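Local coordinates for IPT/TIG domain-containing protein (Bacteroides thetaiotaomicron, PDB 3TC9), which is of unknown biochemical function but probably serves as an auxiliary nutrient-binding protein, with an immunoglobulin-like domain joined to a six-bladed beta-propeller, at residues T32-Y37 against V50-Q55. Residues are numbered along the deposited sequence; the frame is centred on the assembly and turned at random.
Sequences TRMLLY and VTIGGQ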
ATOM      1  N   THR B  32     -20.377 -11.310  13.700  1.00 35.59           N
ATOM      2  CA  THR B  32     -21.036 -12.225  12.762  1.00 35.39           C
ATOM      3  C   THR B  32     -21.887 -13.190  13.569  1.00 40.65           C
ATOM      4  O   THR B  32     -21.403 -13.760  14.556  1.00 40.48           O
ATOM      5  CB  THR B  32     -20.011 -12.987  11.893  1.00 41.40           C
ATOM      6  OG1 THR B  32     -19.342 -12.085  11.024  1.00 42.96           O
ATOM      7  CG2 THR B  32     -20.641 -14.106  11.074  1.00 35.81           C
ATOM      8  N   ARG B  33     -23.153 -13.359  13.133  1.00 38.34           N
ATOM      9  CA  ARG B  33     -24.114 -14.280  13.745  0.50 37.57           C
ATOM     10  C   ARG B  33     -23.850 -15.648  13.159  1.00 41.26           C
ATOM     11  O   ARG B  33     -24.097 -15.882  11.983  1.00 41.25           O
ATOM     12  CB  ARG B  33     -25.570 -13.803  13.518  0.50 36.60           C
ATOM     13  CG  ARG B  33     -26.669 -14.718  14.095  0.50 48.44           C
ATOM     14  CD  ARG B  33     -28.056 -14.173  13.764  0.50 53.97           C
ATOM     15  NE  ARG B  33     -29.148 -15.046  14.201  0.50 54.92           N
ATOM     16  CZ  ARG B  33     -29.813 -14.912  15.347  0.50 60.82           C
ATOM     17  NH1 ARG B  33     -29.491 -13.950  16.201  0.50 35.08           N
ATOM     18  NH2 ARG B  33     -30.802 -15.739  15.645  0.50 54.84           N
HETATM   19  N   MSE B  34     -23.257 -16.523  13.949  1.00 37.81           N
HETATM   20  CA  MSE B  34     -22.917 -17.862  13.482  1.00 37.31           C
HETATM   21  C   MSE B  34     -24.019 -18.872  13.832  1.00 38.71           C
HETATM   22  O   MSE B  34     -24.634 -18.781  14.874  1.00 37.38           O
HETATM   23  CB  MSE B  34     -21.565 -18.296  14.083  1.00 39.43           C
HETATM   24  CG  MSE B  34     -21.128 -19.692  13.670  1.00 47.80           C
HETATM   25 SE   MSE B  34     -19.573 -20.258  14.653  0.75 55.58          SE
HETATM   26  CE  MSE B  34     -18.208 -19.204  13.648  1.00 51.43           C
ATOM     27  N   LEU B  35     -24.224 -19.834  12.957  1.00 36.48           N
ATOM     28  CA  LEU B  35     -25.159 -20.937  13.139  1.00 36.82           C
ATOM     29  C   LEU B  35     -24.371 -22.249  13.230  1.00 39.74           C
ATOM     30  O   LEU B  35     -23.721 -22.641  12.260  1.00 38.58           O
ATOM     31  CB  LEU B  35     -26.179 -20.976  11.970  1.00 36.70           C
ATOM     32  CG  LEU B  35     -27.053 -22.241  11.793  1.00 40.82           C
ATOM     33  CD1 LEU B  35     -27.842 -22.573  13.048  1.00 39.23           C
ATOM     34  CD2 LEU B  35     -27.998 -22.068  10.586  1.00 40.93           C
ATOM     35  N   LEU B  36     -24.420 -22.910  14.401  1.00 36.05           N
ATOM     36  CA  LEU B  36     -23.769 -24.202  14.593  1.00 36.36           C
ATOM     37  C   LEU B  36     -24.764 -25.341  14.469  1.00 39.11           C
ATOM     38  O   LEU B  36     -25.814 -25.304  15.103  1.00 39.56           O
ATOM     39  CB  LEU B  36     -23.109 -24.306  15.978  1.00 37.01           C
ATOM     40  CG  LEU B  36     -21.763 -23.652  16.245  1.00 42.28           C
ATOM     41  CD1 LEU B  36     -21.317 -23.985  17.687  1.00 42.26           C
ATOM     42  CD2 LEU B  36     -20.697 -24.179  15.331  1.00 45.00           C
ATOM     43  N   TYR B  37     -24.408 -26.374  13.729  1.00 35.85           N
ATOM     44  CA  TYR B  37     -25.193 -27.595  13.640  1.00 37.62           C
ATOM     45  C   TYR B  37     -24.467 -28.687  14.406  1.00 40.24           C
ATOM     46  O   TYR B  37     -23.241 -28.691  14.481  1.00 40.83           O
ATOM     47  CB  TYR B  37     -25.428 -28.030  12.182  1.00 41.33           C
ATOM     48  CG  TYR B  37     -26.559 -27.334  11.464  1.00 46.71           C
ATOM     49  CD1 TYR B  37     -27.481 -26.559  12.158  1.00 50.01           C
ATOM     50  CD2 TYR B  37     -26.703 -27.438  10.085  1.00 49.25           C
ATOM     51  CE1 TYR B  37     -28.486 -25.854  11.489  1.00 53.39           C
ATOM     52  CE2 TYR B  37     -27.742 -26.788   9.413  1.00 51.24           C
ATOM     53  CZ  TYR B  37     -28.630 -25.994  10.121  1.00 61.61           C
ATOM     54  OH  TYR B  37     -29.659 -25.346   9.486  1.00 67.31           O
ATOM     55  N   VAL B  50     -19.398 -21.496  24.139  1.00 28.34           N
ATOM     56  CA  VAL B  50     -18.691 -21.542  22.855  1.00 28.05           C
ATOM     57  C   VAL B  50     -17.456 -20.608  22.951  1.00 33.15           C
ATOM     58  O   VAL B  50     -17.548 -19.492  23.439  1.00 33.84           O
ATOM     59  CB  VAL B  50     -19.623 -21.209  21.657  1.00 30.77           C
ATOM     60  CG1 VAL B  50     -18.854 -21.196  20.332  1.00 29.83           C
ATOM     61  CG2 VAL B  50     -20.793 -22.193  21.594  1.00 30.05           C
ATOM     62  N   THR B  51     -16.315 -21.097  22.516  1.00 32.81           N
ATOM     63  CA  THR B  51     -15.033 -20.399  22.452  1.00 33.15           C
ATOM     64  C   THR B  51     -14.599 -20.361  20.994  1.00 36.63           C
ATOM     65  O   THR B  51     -14.513 -21.429  20.391  1.00 37.35           O
ATOM     66  CB  THR B  51     -13.972 -21.111  23.327  1.00 39.50           C
ATOM     67  OG1 THR B  51     -14.543 -21.604  24.553  1.00 50.51           O
ATOM     68  CG2 THR B  51     -12.774 -20.231  23.617  1.00 33.28           C
ATOM     69  N   ILE B  52     -14.373 -19.168  20.414  1.00 32.60           N
ATOM     70  CA  ILE B  52     -13.905 -19.010  19.009  1.00 32.07           C
ATOM     71  C   ILE B  52     -12.562 -18.251  19.081  1.00 37.51           C
ATOM     72  O   ILE B  52     -12.508 -17.161  19.638  1.00 37.35           O
ATOM     73  CB  ILE B  52     -14.948 -18.303  18.069  1.00 33.95           C
ATOM     74  CG1 ILE B  52     -16.330 -19.003  18.103  1.00 34.72           C
ATOM     75  CG2 ILE B  52     -14.414 -18.228  16.613  1.00 32.22           C
ATOM     76  CD1 ILE B  52     -17.473 -18.265  17.339  1.00 39.15           C
ATOM     77  N   GLY B  53     -11.507 -18.844  18.566  1.00 36.16           N
ATOM     78  CA  GLY B  53     -10.169 -18.254  18.602  1.00 37.55           C
ATOM     79  C   GLY B  53      -9.676 -17.911  20.003  1.00 44.09           C
ATOM     80  O   GLY B  53      -9.017 -16.884  20.185  1.00 45.52           O
ATOM     81  N   GLY B  54     -10.042 -18.737  20.998  1.00 37.99           N
ATOM     82  CA  GLY B  54      -9.671 -18.543  22.398  1.00 36.26           C
ATOM     83  C   GLY B  54     -10.514 -17.533  23.167  1.00 41.02           C
ATOM     84  O   GLY B  54     -10.280 -17.308  24.361  1.00 43.45           O
ATOM     85  N   GLN B  55     -11.534 -16.963  22.518  1.00 32.68           N
ATOM     86  CA  GLN B  55     -12.403 -15.950  23.076  1.00 32.64           C
ATOM     87  C   GLN B  55     -13.828 -16.460  23.256  1.00 38.68           C
ATOM     88  O   GLN B  55     -14.342 -17.138  22.365  1.00 37.09           O
ATOM     89  CB  GLN B  55     -12.448 -14.707  22.150  1.00 33.13           C
ATOM     90  CG  GLN B  55     -11.105 -14.060  21.823  1.00 32.85           C
ATOM     91  CD  GLN B  55     -10.385 -13.491  23.012  1.00 41.81           C
ATOM     92  OE1 GLN B  55     -10.895 -12.620  23.721  1.00 37.60           O
ATOM     93  NE2 GLN B  55      -9.149 -13.897  23.180  1.00 43.88           N
TER
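The backbone N of I52 donates to O of Q55 at 2.8 Å, and the return bond, from N of Q55 to O of I52, measures 3.0 Å. This reciprocal pair closes a two-residue beta hairpin over G53 and G54, whose positive phi values fit the type I' turn, in the immunoglobulin-like sandwich of the IPT/TIG domain. The turn links strand 48-52 to strand 55-62; from the former, I52 and V50 project toward strand 33-39. CA separations of 10.6 Å (M34 to I52) and 10.1 Å (L36 to V50) are too long for paired neighbours, and the side chains of all four point at one another, as in facing layers of a sandwich. No hydrogen bond crosses the interval; strand 33-39 spends its backbone on neighbours instead, M34 pairing with C69 and L36 with L67 on strand 66-70, while L35 bonds to S24 of strand 19-28.

The order of the pairs is reversed, although the strands are far from antiparallel; the contacts between them are apolar. M34, modelled as selenomethionine, reaches across with CG trans to its own N (chi1 179°) and then turns its CE aside about the CG-SE bond (chi3 -77°). I52 answers with an extended CG1-CD1 arm (chi2 173°); these two conformations bring the ends of the side chains together, tip to tip. V71 touches both, and F101 also packs on M34. Beside them, CD1 of L36 approaches CG2 of V50 more loosely, at 4.3 Å. All four residues are buried, and CD1 of I52 lies equally far, 3.9 Å, from SE and CE of M34.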